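PDB 3MOI: probable dehydrogenase from Bordetella bronchiseptica, which probably catalyses an NAD(P)-dependent oxidation or reduction, as a member of the Gfo/Idh/MocA oxidoreductase family whose substrate is not established. Local coordinates for residues V130-A135 / E317-Y322; R134-E139 / A310-S315; K187-Q192 / M303-E308; I345-D350 / A356-D361. All blocks are in the same frame, centred on the assembly; numbering follows the deposited sequence.

Contact 1 (V130-A135 / E317-Y322); sequences VRTLRA and EGVLVY
Val319 pushes its two methyl groups from the mixed sheet of the C-terminal domain into the side of helix 128-139, where Thr132 and Leu133 receive them. This is the alpha/beta packing of the Gfo/Idh/MocA fold, with a helix lying against one face of a large mixed sheet. The approach is nearest at Leu133 and Val319, whose CA atoms are 6.8 Å apart. Thr132 and Val319 lie alongside each other, each side chain reaching past the other toward the opposite backbone. Thr132 suits a place that is half apolar: with chi1 at -48° its OG1 folds back beside the backbone N and bonds to the carbonyl O of Pro128 and to the N of Ile333, which leaves the CG2 methyl to face the strand. Leu133 comes at a slant, and its CD2 branch lies against both methyls of Val319, each 3.8 Å away. A beta-branched valine fits well here, since its forked end spans two consecutive helix residues without a long, flexible chain. The closest touch is methyl to methyl, Thr132 CG2 to Val319 CG2 at 3.7 Å.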
loop_
_atom_site.group_PDB
_atom_site.type_symbol
_atom_site.label_atom_id
_atom_site.label_comp_id
_atom_site.label_asym_id
_atom_site.label_seq_id
_atom_site.Cartn_x
_atom_site.Cartn_y
_atom_site.Cartn_z
ATOM N N VAL A 130 12.124 2.787 12.988
ATOM C CA VAL A 130 12.542 3.537 11.808
ATOM C C VAL A 130 14.031 3.750 11.790
ATOM O O VAL A 130 14.685 3.643 10.770
ATOM C CB VAL A 130 11.840 4.873 11.748
ATOM C CG1 VAL A 130 12.408 5.710 10.636
ATOM C CG2 VAL A 130 10.279 4.654 11.611
ATOM N N ARG A 131 14.601 4.038 12.923
ATOM C CA ARG A 131 16.061 4.122 12.999
ATOM C C ARG A 131 16.675 2.785 12.686
ATOM O O ARG A 131 17.704 2.693 11.995
ATOM C CB ARG A 131 16.473 4.546 14.390
ATOM C CG ARG A 131 17.985 4.714 14.635
ATOM C CD ARG A 131 18.138 5.510 15.963
ATOM N NE ARG A 131 19.209 4.986 16.806
ATOM C CZ ARG A 131 20.236 5.705 17.272
ATOM N NH1 ARG A 131 20.373 7.011 16.976
ATOM N NH2 ARG A 131 21.148 5.110 18.038
ATOM N N THR A 132 16.025 1.732 13.150
ATOM C CA THR A 132 16.529 0.384 12.862
ATOM C C THR A 132 16.466 0.082 11.401
ATOM O O THR A 132 17.418 -0.493 10.901
ATOM C CB THR A 132 15.813 -0.721 13.641
ATOM O OG1 THR A 132 15.753 -0.341 15.015
ATOM C CG2 THR A 132 16.566 -2.051 13.492
ATOM N N LEU A 133 15.381 0.463 10.730
ATOM C CA LEU A 133 15.260 0.245 9.289
ATOM C C LEU A 133 16.383 0.990 8.595
ATOM O O LEU A 133 17.006 0.434 7.706
ATOM C CB LEU A 133 13.873 0.649 8.701
ATOM C CG LEU A 133 12.610 -0.201 9.047
ATOM C CD1 LEU A 133 11.278 0.591 8.916
ATOM C CD2 LEU A 133 12.454 -1.514 8.265
ATOM N N ARG A 134 16.676 2.231 9.021
ATOM C CA ARG A 134 17.798 2.986 8.430
ATOM C C ARG A 134 19.100 2.201 8.622
ATOM O O ARG A 134 19.822 1.900 7.655
ATOM C CB ARG A 134 17.934 4.426 8.991
ATOM C CG ARG A 134 19.159 5.187 8.472
ATOM C CD ARG A 134 19.445 6.573 9.260
ATOM N NE ARG A 134 19.026 7.679 8.382
ATOM C CZ ARG A 134 19.761 8.656 7.844
ATOM N NH1 ARG A 134 21.050 8.886 8.156
ATOM N NH2 ARG A 134 19.116 9.473 6.992
ATOM N N ALA A 135 19.400 1.838 9.854
ATOM C CA ALA A 135 20.690 1.123 10.084
ATOM C C ALA A 135 20.834 -0.076 9.107
ATOM O O ALA A 135 21.865 -0.249 8.446
ATOM C CB ALA A 135 20.813 0.719 11.516
ATOM N N GLU A 317 9.187 -5.687 18.181
ATOM C CA GLU A 317 10.477 -5.760 18.849
ATOM C C GLU A 317 11.632 -5.153 18.012
ATOM O O GLU A 317 12.739 -4.991 18.513
ATOM C CB GLU A 317 10.787 -7.229 19.212
ATOM C CG GLU A 317 10.718 -7.573 20.726
ATOM C CD GLU A 317 9.455 -8.362 21.188
ATOM O OE1 GLU A 317 8.997 -9.337 20.498
ATOM O OE2 GLU A 317 8.942 -7.989 22.286
ATOM N N GLY A 318 11.407 -4.820 16.746
ATOM C CA GLY A 318 12.523 -4.411 15.914
ATOM C C GLY A 318 12.134 -4.484 14.473
ATOM O O GLY A 318 11.070 -3.973 14.084
ATOM N N VAL A 319 12.968 -5.116 13.662
ATOM C CA VAL A 319 12.640 -5.255 12.258
ATOM C C VAL A 319 12.624 -6.700 11.790
ATOM O O VAL A 319 13.563 -7.480 12.026
ATOM C CB VAL A 319 13.601 -4.477 11.369
ATOM C CG1 VAL A 319 13.303 -4.800 9.931
ATOM C CG2 VAL A 319 13.506 -2.922 11.665
ATOM N N LEU A 320 11.564 -7.038 11.066
ATOM C CA LEU A 320 11.424 -8.346 10.475
ATOM C C LEU A 320 12.119 -8.266 9.112
ATOM O O LEU A 320 11.735 -7.439 8.302
ATOM C CB LEU A 320 9.928 -8.727 10.379
ATOM C CG LEU A 320 9.342 -9.316 11.688
ATOM C CD1 LEU A 320 7.805 -9.263 11.717
ATOM C CD2 LEU A 320 9.849 -10.813 11.967
ATOM N N VAL A 321 13.179 -9.062 8.906
ATOM C CA VAL A 321 13.909 -9.114 7.632
ATOM C C VAL A 321 13.525 -10.365 6.869
ATOM O O VAL A 321 13.965 -11.462 7.222
ATOM C CB VAL A 321 15.433 -9.156 7.819
ATOM C CG1 VAL A 321 16.152 -9.244 6.480
ATOM C CG2 VAL A 321 15.877 -7.971 8.572
ATOM N N TYR A 322 12.732 -10.199 5.806
ATOM C CA TYR A 322 12.333 -11.336 4.960
ATOM C C TYR A 322 13.371 -11.552 3.903
ATOM O O TYR A 322 13.347 -10.902 2.878
ATOM C CB TYR A 322 10.982 -11.075 4.321
ATOM C CG TYR A 322 9.896 -10.973 5.350
ATOM C CD1 TYR A 322 9.138 -12.093 5.749
ATOM C CD2 TYR A 322 9.648 -9.772 5.982
ATOM C CE1 TYR A 322 8.122 -11.962 6.739
ATOM C CE2 TYR A 322 8.652 -9.645 6.935
ATOM C CZ TYR A 322 7.903 -10.712 7.314
ATOM O OH TYR A 322 6.942 -10.477 8.260
#

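Contact 2 (R134-E139 / A310-S315); sequences RAIVQE and ADLRAS
Ile136 and Leu312 mark where helix 128-139 comes nearest to strand 310-314, their CA atoms 8.8 Å apart. That gap is too wide for backbone groups to meet, and no hydrogen bond joins the two segments; the space is bridged by side chains. Each backbone meets its own needs instead: the helix through bonds such as Gln138 N to Arg134 O, the strand through its neighbours 302-307 and 318-323 in the mixed sheet.

Leu312 carries the strand's share. It points at the helix and sets its CD2 methyl against two branches, Ile136 CG2 at 3.9 Å and Val137 CG2 at 4.0 Å. Ile136 and Leu312 interleave, each pointing toward the other's backbone, whereas Val137 meets the leucine obliquely. In Ile136 a chi1 of -71° places CG2 anti to the backbone N, and this shorter branch is the one that meets Leu312. Leucine is long enough to cross from the sheet, and the branched helix residues offer methyls close to their backbone. Neighbouring strand residues turn polar groups elsewhere: Arg313 forms a salt bridge with Glu240 of the second subunit, and Asp311 accepts a hydrogen bond from Phe236 N of that subunit.

With three aliphatic side chains and no polar partner between them, this junction depends on dispersion and the burial of apolar surface, and its directional demands are slight.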
loop_
_atom_site.group_PDB
_atom_site.type_symbol
_atom_site.label_atom_id
_atom_site.label_comp_id
_atom_site.label_asym_id
_atom_site.label_seq_id
_atom_site.Cartn_x
_atom_site.Cartn_y
_atom_site.Cartn_z
ATOM N N ARG A 134 16.676 2.231 9.021
ATOM C CA ARG A 134 17.798 2.986 8.430
ATOM C C ARG A 134 19.100 2.201 8.622
ATOM O O ARG A 134 19.822 1.900 7.655
ATOM C CB ARG A 134 17.934 4.426 8.991
ATOM C CG ARG A 134 19.159 5.187 8.472
ATOM C CD ARG A 134 19.445 6.573 9.260
ATOM N NE ARG A 134 19.026 7.679 8.382
ATOM C CZ ARG A 134 19.761 8.656 7.844
ATOM N NH1 ARG A 134 21.050 8.886 8.156
ATOM N NH2 ARG A 134 19.116 9.473 6.992
ATOM N N ALA A 135 19.400 1.838 9.854
ATOM C CA ALA A 135 20.690 1.123 10.084
ATOM C C ALA A 135 20.834 -0.076 9.107
ATOM O O ALA A 135 21.865 -0.249 8.446
ATOM C CB ALA A 135 20.813 0.719 11.516
ATOM N N ILE A 136 19.759 -0.833 8.934
ATOM C CA ILE A 136 19.813 -2.022 8.073
ATOM C C ILE A 136 20.135 -1.668 6.625
ATOM O O ILE A 136 20.965 -2.293 5.995
ATOM C CB ILE A 136 18.499 -2.824 8.177
ATOM C CG1 ILE A 136 18.440 -3.497 9.560
ATOM C CG2 ILE A 136 18.392 -3.817 7.082
ATOM C CD1 ILE A 136 17.074 -3.891 10.009
ATOM N N VAL A 137 19.504 -0.639 6.114
ATOM C CA VAL A 137 19.789 -0.131 4.785
ATOM C C VAL A 137 21.238 0.338 4.631
ATOM O O VAL A 137 21.902 -0.163 3.738
ATOM C CB VAL A 137 18.759 0.993 4.389
ATOM C CG1 VAL A 137 19.136 1.657 3.080
ATOM C CG2 VAL A 137 17.312 0.397 4.306
ATOM N N GLN A 138 21.749 1.253 5.483
ATOM C CA GLN A 138 23.163 1.731 5.380
ATOM C C GLN A 138 24.159 0.565 5.498
ATOM O O GLN A 138 25.191 0.497 4.798
ATOM C CB GLN A 138 23.517 2.726 6.496
ATOM C CG GLN A 138 23.057 4.196 6.347
ATOM C CD GLN A 138 23.122 5.032 7.716
ATOM O OE1 GLN A 138 23.064 4.477 8.841
ATOM N NE2 GLN A 138 23.212 6.361 7.589
ATOM N N GLU A 139 23.869 -0.337 6.431
ATOM C CA GLU A 139 24.697 -1.530 6.632
ATOM C C GLU A 139 25.024 -2.268 5.306
ATOM O O GLU A 139 26.118 -2.799 5.151
ATOM C CB GLU A 139 24.013 -2.474 7.641
ATOM C CG GLU A 139 24.660 -3.860 7.785
ATOM C CD GLU A 139 24.248 -4.865 6.670
ATOM O OE1 GLU A 139 25.096 -5.780 6.456
ATOM O OE2 GLU A 139 23.123 -4.749 6.023
ATOM N N ALA A 310 16.088 -8.379 0.294
ATOM C CA ALA A 310 15.135 -8.553 1.373
ATOM C C ALA A 310 13.990 -7.557 1.304
ATOM O O ALA A 310 14.154 -6.501 0.707
ATOM C CB ALA A 310 15.855 -8.381 2.720
ATOM N N ASP A 311 12.848 -7.909 1.904
ATOM C CA ASP A 311 11.861 -6.936 2.304
ATOM C C ASP A 311 12.032 -6.726 3.792
ATOM O O ASP A 311 12.332 -7.677 4.513
ATOM C CB ASP A 311 10.426 -7.377 1.994
ATOM C CG ASP A 311 10.171 -7.525 0.479
ATOM O OD1 ASP A 311 10.888 -6.884 -0.338
ATOM O OD2 ASP A 311 9.296 -8.339 0.101
ATOM N N LEU A 312 11.846 -5.473 4.238
ATOM C CA LEU A 312 11.988 -5.091 5.612
ATOM C C LEU A 312 10.634 -4.620 6.122
ATOM O O LEU A 312 9.907 -3.955 5.395
ATOM C CB LEU A 312 12.958 -3.936 5.692
ATOM C CG LEU A 312 14.467 -4.071 5.699
ATOM C CD1 LEU A 312 14.960 -5.359 5.135
ATOM C CD2 LEU A 312 15.188 -2.847 5.079
ATOM N N ARG A 313 10.329 -4.906 7.388
ATOM C CA ARG A 313 9.069 -4.499 8.003
ATOM C C ARG A 313 9.221 -4.292 9.510
ATOM O O ARG A 313 9.919 -5.046 10.173
ATOM C CB ARG A 313 8.073 -5.610 7.780
ATOM C CG ARG A 313 6.716 -5.435 8.428
ATOM C CD ARG A 313 5.950 -6.747 8.331
ATOM N NE ARG A 313 4.634 -6.622 8.944
ATOM C CZ ARG A 313 3.912 -7.630 9.366
ATOM N NH1 ARG A 313 4.357 -8.890 9.286
ATOM N NH2 ARG A 313 2.729 -7.364 9.875
ATOM N N ALA A 314 8.578 -3.260 10.050
ATOM C CA ALA A 314 8.729 -2.955 11.466
ATOM C C ALA A 314 7.960 -3.997 12.229
ATOM O O ALA A 314 6.925 -4.432 11.760
ATOM C CB ALA A 314 8.215 -1.582 11.807
ATOM N N SER A 315 8.490 -4.413 13.379
ATOM C CA SER A 315 7.817 -5.356 14.252
ATOM C C SER A 315 7.642 -4.741 15.628
ATOM O O SER A 315 8.179 -3.648 15.924
ATOM C CB SER A 315 8.666 -6.618 14.364
ATOM O OG SER A 315 9.675 -6.481 15.359
#

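Contact 3 (K187-Q192 / M303-E308); sequences KTITGQ and MLVTCE
Ile189, near the end of helix 179-190, reaches across to Met303 and Val305 on strand 302-307, joining this helix to the face of the mixed sheet that helix 128-139 also covers in this Gfo/Idh/MocA C-terminal domain. The packed side is wholly apolar. Ile189 divides its branches between the two strand residues: CD1, at the end of the longer arm, goes to the Met303 CE methyl, and CG2 turns to Val305. The modelled CD1 to CE separation is too short to be trusted, so only the pairing of these groups is secure. The flexible thioether of Met303 can settle among the neighbouring side chains, which include Val130 and Leu133 of helix 128-139 and Cys150 of the adjacent strand 145-153. Met303 and Val305 are two apart in the strand, so both face the helix side.

The other side is looser and polar. Here the helix ends, and Gly191 takes a positive phi (60°), a conformation that glycine adopts easily; it is exposed to solvent. Thr190, partly exposed, does its work locally: its OG1 accepts a hydrogen bond from Gln192 N at 2.9 Å, an ST turn that ties the departing chain to the helix end, while the same oxygen also hydrogen-bonds to Ile186 O. Gln192 OE1 in turn accepts a hydrogen bond from Asp222 N. Between helix and strand, even the sound part of the packing is not especially close: Ile189 CG2 stands 4.2 Å from Val305 CG2.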
loop_
_atom_site.group_PDB
_atom_site.type_symbol
_atom_site.label_atom_id
_atom_site.label_comp_id
_atom_site.label_asym_id
_atom_site.label_seq_id
_atom_site.Cartn_x
_atom_site.Cartn_y
_atom_site.Cartn_z
ATOM N N LYS A 187 12.211 9.746 4.253
ATOM C CA LYS A 187 13.515 10.353 4.208
ATOM C C LYS A 187 14.565 9.712 5.131
ATOM O O LYS A 187 15.749 9.603 4.777
ATOM C CB LYS A 187 13.388 11.787 4.573
ATOM C CG LYS A 187 12.589 12.620 3.540
ATOM C CD LYS A 187 13.069 14.070 3.642
ATOM C CE LYS A 187 12.418 14.814 4.679
ATOM N NZ LYS A 187 12.884 16.218 4.650
ATOM N N THR A 188 14.156 9.345 6.325
ATOM C CA THR A 188 15.083 8.780 7.269
ATOM C C THR A 188 15.584 7.390 6.819
ATOM O O THR A 188 16.781 7.143 6.762
ATOM C CB THR A 188 14.420 8.655 8.620
ATOM O OG1 THR A 188 14.170 9.962 9.178
ATOM C CG2 THR A 188 15.282 7.825 9.571
ATOM N N ILE A 189 14.651 6.488 6.448
ATOM C CA ILE A 189 15.000 5.175 5.962
ATOM C C ILE A 189 15.886 5.314 4.742
ATOM O O ILE A 189 16.852 4.590 4.631
ATOM C CB ILE A 189 13.750 4.373 5.616
ATOM C CG1 ILE A 189 12.988 4.007 6.890
ATOM C CG2 ILE A 189 14.080 3.076 4.849
ATOM C CD1 ILE A 189 11.440 3.806 6.696
ATOM N N THR A 190 15.577 6.185 3.801
ATOM C CA THR A 190 16.330 6.096 2.590
ATOM C C THR A 190 17.529 6.988 2.565
ATOM O O THR A 190 18.411 6.785 1.793
ATOM C CB THR A 190 15.526 6.443 1.349
ATOM O OG1 THR A 190 15.205 7.841 1.365
ATOM C CG2 THR A 190 14.260 5.549 1.256
ATOM N N GLY A 191 17.573 8.013 3.380
ATOM C CA GLY A 191 18.571 9.063 3.146
ATOM C C GLY A 191 18.511 9.790 1.804
ATOM O O GLY A 191 19.476 10.415 1.441
ATOM N N GLN A 192 17.403 9.709 1.062
ATOM C CA GLN A 192 17.292 10.418 -0.219
ATOM C C GLN A 192 16.342 11.628 -0.227
ATOM O O GLN A 192 15.360 11.687 0.480
ATOM C CB GLN A 192 16.875 9.451 -1.278
ATOM C CG GLN A 192 17.958 8.366 -1.617
ATOM C CD GLN A 192 17.551 7.619 -2.846
ATOM O OE1 GLN A 192 17.511 8.214 -3.948
ATOM N NE2 GLN A 192 17.198 6.317 -2.693
ATOM N N MET A 303 5.097 -0.271 7.194
ATOM C CA MET A 303 6.111 0.287 6.359
ATOM C C MET A 303 6.925 -0.871 5.818
ATOM O O MET A 303 7.656 -1.489 6.577
ATOM C CB MET A 303 6.964 1.248 7.199
ATOM C CG MET A 303 6.218 2.600 7.570
ATOM S SD MET A 303 7.182 3.942 8.394
ATOM C CE MET A 303 8.751 3.317 8.088
ATOM N N LEU A 304 6.769 -1.161 4.522
ATOM C CA LEU A 304 7.411 -2.276 3.833
ATOM C C LEU A 304 8.512 -1.835 2.849
ATOM O O LEU A 304 8.230 -1.245 1.807
ATOM C CB LEU A 304 6.325 -3.102 3.061
ATOM C CG LEU A 304 5.276 -3.854 3.930
ATOM C CD1 LEU A 304 3.900 -4.047 3.326
ATOM C CD2 LEU A 304 5.847 -5.198 4.318
ATOM N N VAL A 305 9.765 -2.138 3.155
ATOM C CA VAL A 305 10.871 -1.572 2.375
ATOM C C VAL A 305 11.375 -2.658 1.515
ATOM O O VAL A 305 11.863 -3.626 2.040
ATOM C CB VAL A 305 11.997 -1.134 3.298
ATOM C CG1 VAL A 305 13.166 -0.568 2.532
ATOM C CG2 VAL A 305 11.432 -0.204 4.322
ATOM N N THR A 306 11.277 -2.555 0.208
ATOM C CA THR A 306 11.721 -3.677 -0.531
ATOM C C THR A 306 13.095 -3.411 -1.160
ATOM O O THR A 306 13.298 -2.525 -1.997
ATOM C CB THR A 306 10.570 -4.312 -1.460
ATOM O OG1 THR A 306 10.926 -4.321 -2.831
ATOM C CG2 THR A 306 9.286 -3.743 -1.244
ATOM N N CYS A 307 14.080 -4.157 -0.667
ATOM C CA CYS A 307 15.432 -4.064 -1.169
ATOM C C CYS A 307 15.795 -5.239 -2.056
ATOM O O CYS A 307 15.047 -6.169 -2.166
ATOM C CB CYS A 307 16.395 -3.950 -0.020
ATOM S SG CYS A 307 15.830 -2.867 1.287
ATOM N N GLU A 308 16.950 -5.150 -2.711
ATOM C CA GLU A 308 17.469 -6.212 -3.568
ATOM C C GLU A 308 17.471 -7.582 -2.850
ATOM O O GLU A 308 17.063 -8.564 -3.412
ATOM C CB GLU A 308 18.917 -5.913 -4.004
ATOM C CG GLU A 308 19.103 -4.917 -5.148
ATOM C CD GLU A 308 20.549 -4.291 -5.238
ATOM O OE1 GLU A 308 21.279 -4.098 -4.203
ATOM O OE2 GLU A 308 20.914 -3.972 -6.400
#

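Contact 4 (I345-D350 / A356-D361); sequences IDELRD and APALRD
Glu347 OE1 is gripped by two consecutive backbone N-H groups of the loop that follows its helix. Arg360 N gives a nearly straight bond to it, 3.1 Å long with an angle of 171°, and meets the syn lone pair, on the side of the other carboxylate oxygen. Leu359 N is closer to the same oxygen, at 2.8 Å, but its bond is strongly bent and weak. The long glutamate chain, extended and with CG anti to the backbone N (chi1 -169°), carries the carboxylate from the helix to these loop N-H groups.

Its OE2 forms a salt bridge with Arg360 NH1, although the position of OE2 is less certain. The oxygen lies at the edge of the guanidinium, while the carboxylate and guanidinium planes are turned 83° apart. The Leu359 CD2 methyl lies above one face of that guanidinium, shifted toward the rim. Arg360 is also the centre of an inverse gamma turn, and its NE is bonded to Ser125 OG.

Nearer the end of the helix, Ala356 N donates to Asp350 O at 3.1 Å. Within the helix Arg349 joins two acids by salt bridges, NH1 to Asp350 OD1 and NH2 to Asp346 OD1.

The contact thus closes the connection between helix 340-352 and helix 362-381, next to Val119 of strand 118-120, an outermost strand of the parallel Rossmann-type sheet.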
loop_
_atom_site.group_PDB
_atom_site.type_symbol
_atom_site.label_atom_id
_atom_site.label_comp_id
_atom_site.label_asym_id
_atom_site.label_seq_id
_atom_site.Cartn_x
_atom_site.Cartn_y
_atom_site.Cartn_z
ATOM N N ILE A 345 15.324 13.455 22.272
ATOM C CA ILE A 345 16.289 14.076 23.151
ATOM C C ILE A 345 17.703 13.666 22.785
ATOM O O ILE A 345 18.597 14.505 22.714
ATOM C CB ILE A 345 16.009 13.707 24.625
ATOM C CG1 ILE A 345 14.646 14.277 25.055
ATOM C CG2 ILE A 345 17.153 14.117 25.515
ATOM C CD1 ILE A 345 14.232 13.873 26.416
ATOM N N ASP A 346 17.920 12.382 22.522
ATOM C CA ASP A 346 19.256 11.907 22.159
ATOM C C ASP A 346 19.802 12.644 20.928
ATOM O O ASP A 346 20.989 13.003 20.884
ATOM C CB ASP A 346 19.278 10.395 21.879
ATOM C CG ASP A 346 18.840 9.547 23.089
ATOM O OD1 ASP A 346 18.808 10.055 24.250
ATOM O OD2 ASP A 346 18.529 8.344 22.865
ATOM N N GLU A 347 18.946 12.894 19.935
ATOM C CA GLU A 347 19.433 13.557 18.750
ATOM C C GLU A 347 19.960 14.944 19.121
ATOM O O GLU A 347 21.030 15.295 18.720
ATOM C CB GLU A 347 18.369 13.632 17.691
ATOM C CG GLU A 347 18.925 14.069 16.426
ATOM C CD GLU A 347 17.895 14.193 15.325
ATOM O OE1 GLU A 347 18.301 14.663 14.215
ATOM O OE2 GLU A 347 16.706 13.821 15.546
ATOM N N LEU A 348 19.268 15.693 19.960
ATOM C CA LEU A 348 19.833 16.995 20.391
ATOM C C LEU A 348 21.127 16.880 21.206
ATOM O O LEU A 348 22.118 17.591 20.915
ATOM C CB LEU A 348 18.856 17.752 21.247
ATOM C CG LEU A 348 18.516 19.202 21.039
ATOM C CD1 LEU A 348 18.388 19.823 22.434
ATOM C CD2 LEU A 348 19.360 19.961 20.104
ATOM N N ARG A 349 21.115 15.990 22.212
ATOM C CA ARG A 349 22.296 15.797 23.086
ATOM C C ARG A 349 23.489 15.560 22.232
ATOM O O ARG A 349 24.513 16.193 22.401
ATOM C CB ARG A 349 22.130 14.619 24.056
ATOM C CG ARG A 349 23.400 14.397 25.000
ATOM C CD ARG A 349 23.964 12.861 24.992
ATOM N NE ARG A 349 22.825 11.969 25.259
ATOM C CZ ARG A 349 22.311 11.047 24.444
ATOM N NH1 ARG A 349 22.851 10.719 23.271
ATOM N NH2 ARG A 349 21.238 10.410 24.857
ATOM N N ASP A 350 23.335 14.628 21.317
ATOM C CA ASP A 350 24.371 14.273 20.399
ATOM C C ASP A 350 24.888 15.447 19.610
ATOM O O ASP A 350 26.095 15.572 19.392
ATOM C CB ASP A 350 23.878 13.185 19.432
ATOM C CG ASP A 350 23.991 11.763 20.016
ATOM O OD1 ASP A 350 24.551 11.597 21.108
ATOM O OD2 ASP A 350 23.514 10.804 19.367
ATOM N N ALA A 356 27.203 13.934 16.991
ATOM C CA ALA A 356 26.598 13.880 15.669
ATOM C C ALA A 356 25.665 15.116 15.504
ATOM O O ALA A 356 24.809 15.369 16.346
ATOM C CB ALA A 356 25.846 12.601 15.483
ATOM N N PRO A 357 25.855 15.878 14.436
ATOM C CA PRO A 357 25.007 17.018 14.180
ATOM C C PRO A 357 23.602 16.543 13.935
ATOM O O PRO A 357 23.411 15.406 13.622
ATOM C CB PRO A 357 25.604 17.611 12.888
ATOM C CG PRO A 357 27.067 17.245 12.960
ATOM C CD PRO A 357 27.068 15.872 13.588
ATOM N N ALA A 358 22.609 17.380 14.141
ATOM C CA ALA A 358 21.237 16.934 14.016
ATOM C C ALA A 358 20.883 16.589 12.543
ATOM O O ALA A 358 21.260 17.284 11.652
ATOM C CB ALA A 358 20.363 18.007 14.515
ATOM N N LEU A 359 20.165 15.510 12.299
ATOM C CA LEU A 359 19.610 15.195 10.973
ATOM C C LEU A 359 18.360 16.050 10.682
ATOM O O LEU A 359 18.239 16.629 9.597
ATOM C CB LEU A 359 19.209 13.743 10.945
ATOM C CG LEU A 359 18.601 13.177 9.651
ATOM C CD1 LEU A 359 19.492 13.302 8.354
ATOM C CD2 LEU A 359 18.149 11.696 9.956
ATOM N N ARG A 360 17.427 16.082 11.641
ATOM C CA ARG A 360 16.189 16.764 11.465
ATOM C C ARG A 360 16.259 18.241 11.898
ATOM O O ARG A 360 15.588 18.710 12.854
ATOM C CB ARG A 360 15.088 16.038 12.204
ATOM C CG ARG A 360 14.925 14.566 11.751
ATOM C CD ARG A 360 14.040 13.755 12.671
ATOM N NE ARG A 360 14.202 12.333 12.357
ATOM C CZ ARG A 360 15.263 11.576 12.666
ATOM N NH1 ARG A 360 16.289 12.052 13.367
ATOM N NH2 ARG A 360 15.274 10.315 12.289
ATOM N N ASP A 361 17.051 18.995 11.155
ATOM C CA ASP A 361 17.265 20.366 11.526
ATOM C C ASP A 361 16.165 21.240 10.887
ATOM O O ASP A 361 15.144 20.756 10.398
ATOM C CB ASP A 361 18.661 20.788 11.085
ATOM C CG ASP A 361 18.737 21.024 9.601
ATOM O OD1 ASP A 361 18.035 20.311 8.830
ATOM O OD2 ASP A 361 19.462 21.985 9.216
#

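After the Rossmann-type region, which probably binds the nucleotide, the chain enters helix 128-139, from which contacts 1 and 2 both start; they share Arg134 and Ala135. Helix 179-190 follows and opens contact 3, which closes on strand 302-307. The next strands, 310-314 and 318-323, close contacts 2 and 1 in turn, so contact 3 lies within the loops of both. All three set helices on one mixed sheet, and Arg134 NE bonds to Thr188 O, linking the two helices. Contact 4 comes later as a short loop, about 20 Å from contact 1 between centres, joining helix 340-352 to the loop leading into helix 362-381 beside the parallel sheet, with Leu359 touching Arg134.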